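Local coordinates for protein probable serine protease HTRA3 (Homo sapiens, PDB 2P3W) that is probably a serine protease of the HtrA family whose PDZ domain binds peptides with hydrophobic C-terminal ends, at residues 8-13 with 71-76. Numbering follows the deposited sequence.
Sequences IGIRMR and SELQEA
M12 and I10 meet L73 in an apolar contact across the peptide-binding groove of the PDZ domain, where strand 10-14 faces helix 70-79. The axes of strand 10-13 and helix 71-76 run 9.8 Å apart at their closest and roughly antiparallel, 146° between their directions, and no hydrogen bond joins them. M12 has CG set between the backbone N and the carbonyl carbon (chi1 62°) and an extended chain beyond it, which carries its thioether across to the helix. SD lies 3.8 Å from L73 CD2 and close to L73 CB, while the terminal methyl CE touches Q74 CB at 4.1 Å. L73, its CG anti to the backbone N, extends CD2 back toward the strand, where the methyl also meets I10 CD1 at 4.1 Å; these two side chains cross at about a right angle. Q74 OE1 accepts a hydrogen bond from NE of R110 of the second subunit, part of the phage-derived FGRWV ligand sequence at that chain's C-terminus; V112 of the same chain packs on I10, and a strand of it pairs antiparallel with R11 and M12, as PDZ ligands do. Strand 10-14 pairs by backbone hydrogen bonds with strand 37-42, and I10 packs on V39 of it and I59 of strand 58-62.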
ATOM      1  N   ILE A   8      -4.032  -7.206   5.073  1.00 17.71           N
ATOM      2  CA  ILE A   8      -4.779  -7.772   3.945  1.00 16.00           C
ATOM      3  C   ILE A   8      -4.509  -7.119   2.588  1.00 15.94           C
ATOM      4  O   ILE A   8      -4.850  -7.699   1.556  1.00 18.66           O
ATOM      5  CB  ILE A   8      -6.309  -7.813   4.197  1.00 16.37           C
ATOM      6  CG1 ILE A   8      -6.897  -6.427   4.440  1.00 18.28           C
ATOM      7  CG2 ILE A   8      -6.592  -8.743   5.387  1.00 17.63           C
ATOM      8  CD1 ILE A   8      -8.430  -6.362   4.507  1.00 19.75           C
ATOM      9  N   GLY A   9      -3.911  -5.931   2.571  1.00 18.87           N
ATOM     10  CA  GLY A   9      -3.487  -5.331   1.323  1.00 17.89           C
ATOM     11  C   GLY A   9      -4.516  -4.495   0.581  1.00 19.91           C
ATOM     12  O   GLY A   9      -4.616  -4.568  -0.653  1.00 21.42           O
ATOM     13  N   ILE A  10      -5.264  -3.679   1.316  1.00 18.54           N
ATOM     14  CA  ILE A  10      -6.100  -2.673   0.668  1.00 17.73           C
ATOM     15  C   ILE A  10      -5.849  -1.313   1.274  1.00 18.75           C
ATOM     16  O   ILE A  10      -5.502  -1.224   2.465  1.00 18.12           O
ATOM     17  CB  ILE A  10      -7.599  -3.022   0.742  1.00 19.99           C
ATOM     18  CG1 ILE A  10      -8.098  -3.057   2.171  1.00 20.58           C
ATOM     19  CG2 ILE A  10      -7.921  -4.359   0.080  1.00 19.33           C
ATOM     20  CD1 ILE A  10      -9.646  -3.080   2.246  1.00 21.89           C
ATOM     21  N   ARG A  11      -6.044  -0.264   0.461  1.00 18.69           N
ATOM     22  CA  ARG A  11      -6.096   1.103   0.972  1.00 17.81           C
ATOM     23  C   ARG A  11      -7.593   1.449   1.060  1.00 18.04           C
ATOM     24  O   ARG A  11      -8.307   1.415   0.067  1.00 16.89           O
ATOM     25  CB  ARG A  11      -5.298   2.063   0.095  1.00 18.97           C
ATOM     26  CG  ARG A  11      -5.359   3.494   0.636  1.00 23.20           C
ATOM     27  CD  ARG A  11      -4.090   4.271   0.439  1.00 20.30           C
ATOM     28  NE  ARG A  11      -3.739   4.461  -0.965  1.00 19.62           N
ATOM     29  CZ  ARG A  11      -4.312   5.336  -1.766  1.00 20.91           C
ATOM     30  NH1 ARG A  11      -5.282   6.104  -1.320  1.00 19.55           N
ATOM     31  NH2 ARG A  11      -3.894   5.458  -3.027  1.00 21.51           N
ATOM     32  N   MET A  12      -8.060   1.663   2.288  1.00 17.09           N
ATOM     33  CA  MET A  12      -9.473   1.716   2.584  1.00 17.03           C
ATOM     34  C   MET A  12      -9.900   3.119   2.963  1.00 17.06           C
ATOM     35  O   MET A  12      -9.119   3.904   3.528  1.00 15.70           O
ATOM     36  CB  MET A  12      -9.803   0.733   3.724  1.00 23.46           C
ATOM     37  CG  MET A  12      -9.113   1.031   5.043  1.00 23.32           C
ATOM     38  SD  MET A  12      -9.629   0.010   6.424  1.00 24.79           S
ATOM     39  CE  MET A  12      -8.491   0.530   7.653  1.00 26.84           C
ATOM     40  N   ARG A  13     -11.144   3.451   2.638  1.00 15.23           N
ATOM     41  CA  ARG A  13     -11.747   4.723   2.970  1.00 14.52           C
ATOM     42  C   ARG A  13     -13.143   4.491   3.559  1.00 19.10           C
ATOM     43  O   ARG A  13     -13.918   3.687   3.026  1.00 20.22           O
ATOM     44  CB  ARG A  13     -11.892   5.555   1.692  1.00 17.02           C
ATOM     45  CG  ARG A  13     -10.575   5.974   1.083  1.00 17.92           C
ATOM     46  CD  ARG A  13     -10.748   6.684  -0.245  1.00 16.58           C
ATOM     47  NE  ARG A  13     -11.513   7.929  -0.138  1.00 16.98           N
ATOM     48  CZ  ARG A  13     -11.972   8.639  -1.171  1.00 23.01           C
ATOM     49  NH1 ARG A  13     -11.804   8.227  -2.430  1.00 23.74           N
ATOM     50  NH2 ARG A  13     -12.625   9.776  -0.953  1.00 21.24           N
ATOM     51  N   SER A  71     -11.751   2.106  11.048  1.00 18.42           N
ATOM     52  CA  SER A  71     -11.121   1.634  12.292  1.00 16.15           C
ATOM     53  C   SER A  71     -11.591   0.233  12.693  1.00 15.50           C
ATOM     54  O   SER A  71     -10.831  -0.542  13.321  1.00 20.01           O
ATOM     55  CB  SER A  71     -11.387   2.620  13.432  1.00 21.97           C
ATOM     56  OG  SER A  71     -12.774   2.702  13.744  1.00 24.57           O
ATOM     57  N   GLU A  72     -12.839  -0.098  12.352  1.00 16.27           N
ATOM     58  CA  GLU A  72     -13.395  -1.410  12.685  1.00 19.64           C
ATOM     59  C   GLU A  72     -12.731  -2.480  11.844  1.00 18.45           C
ATOM     60  O   GLU A  72     -12.474  -3.576  12.333  1.00 19.55           O
ATOM     61  CB  GLU A  72     -14.909  -1.444  12.452  1.00 16.98           C
ATOM     62  CG  GLU A  72     -15.681  -0.500  13.361  1.00 24.29           C
ATOM     63  CD  GLU A  72     -17.123  -0.308  12.947  1.00 23.52           C
ATOM     64  OE1 GLU A  72     -17.457  -0.461  11.761  1.00 24.36           O
ATOM     65  OE2 GLU A  72     -17.931   0.030  13.827  1.00 27.91           O
ATOM     66  N   LEU A  73     -12.434  -2.183  10.578  1.00 17.74           N
ATOM     67  CA  LEU A  73     -11.777  -3.180   9.727  1.00 19.38           C
ATOM     68  C   LEU A  73     -10.305  -3.340  10.154  1.00 17.01           C
ATOM     69  O   LEU A  73      -9.752  -4.454  10.210  1.00 16.48           O
ATOM     70  CB  LEU A  73     -11.885  -2.808   8.252  1.00 17.76           C
ATOM     71  CG  LEU A  73     -11.252  -3.827   7.290  1.00 16.29           C
ATOM     72  CD1 LEU A  73     -11.830  -5.262   7.446  1.00 20.68           C
ATOM     73  CD2 LEU A  73     -11.441  -3.286   5.882  1.00 21.68           C
ATOM     74  N   GLN A  74      -9.658  -2.226  10.444  1.00 17.81           N
ATOM     75  CA  GLN A  74      -8.306  -2.284  11.024  1.00 19.01           C
ATOM     76  C   GLN A  74      -8.269  -3.232  12.244  1.00 18.06           C
ATOM     77  O   GLN A  74      -7.373  -4.078  12.362  1.00 18.06           O
ATOM     78  CB  GLN A  74      -7.849  -0.885  11.433  1.00 19.94           C
ATOM     79  CG  GLN A  74      -6.376  -0.834  11.760  1.00 27.03           C
ATOM     80  CD  GLN A  74      -5.918   0.518  12.252  1.00 31.71           C
ATOM     81  OE1 GLN A  74      -6.575   1.541  12.016  1.00 41.81           O
ATOM     82  NE2 GLN A  74      -4.783   0.537  12.957  1.00 32.14           N
ATOM     83  N   GLU A  75      -9.242  -3.109  13.142  1.00 19.91           N
ATOM     84  CA  GLU A  75      -9.277  -3.944  14.347  1.00 17.43           C
ATOM     85  C   GLU A  75      -9.500  -5.422  13.976  1.00 17.72           C
ATOM     86  O   GLU A  75      -8.886  -6.319  14.554  1.00 17.75           O
ATOM     87  CB  GLU A  75     -10.358  -3.451  15.320  1.00 20.83           C
ATOM     88  CG  GLU A  75     -10.606  -4.323  16.555  1.00 30.13           C
ATOM     89  CD  GLU A  75      -9.584  -4.148  17.657  1.00 38.93           C
ATOM     90  OE1 GLU A  75      -8.428  -3.754  17.372  1.00 42.97           O
ATOM     91  OE2 GLU A  75      -9.959  -4.402  18.837  1.00 47.88           O
ATOM     92  N   ALA A  76     -10.386  -5.679  13.021  1.00 17.20           N
ATOM     93  CA  ALA A  76     -10.606  -7.073  12.557  1.00 18.05           C
ATOM     94  C   ALA A  76      -9.358  -7.705  11.948  1.00 16.81           C
ATOM     95  O   ALA A  76      -9.029  -8.856  12.239  1.00 16.48           O
ATOM     96  CB  ALA A  76     -11.744  -7.140  11.600  1.00 17.69           C
TER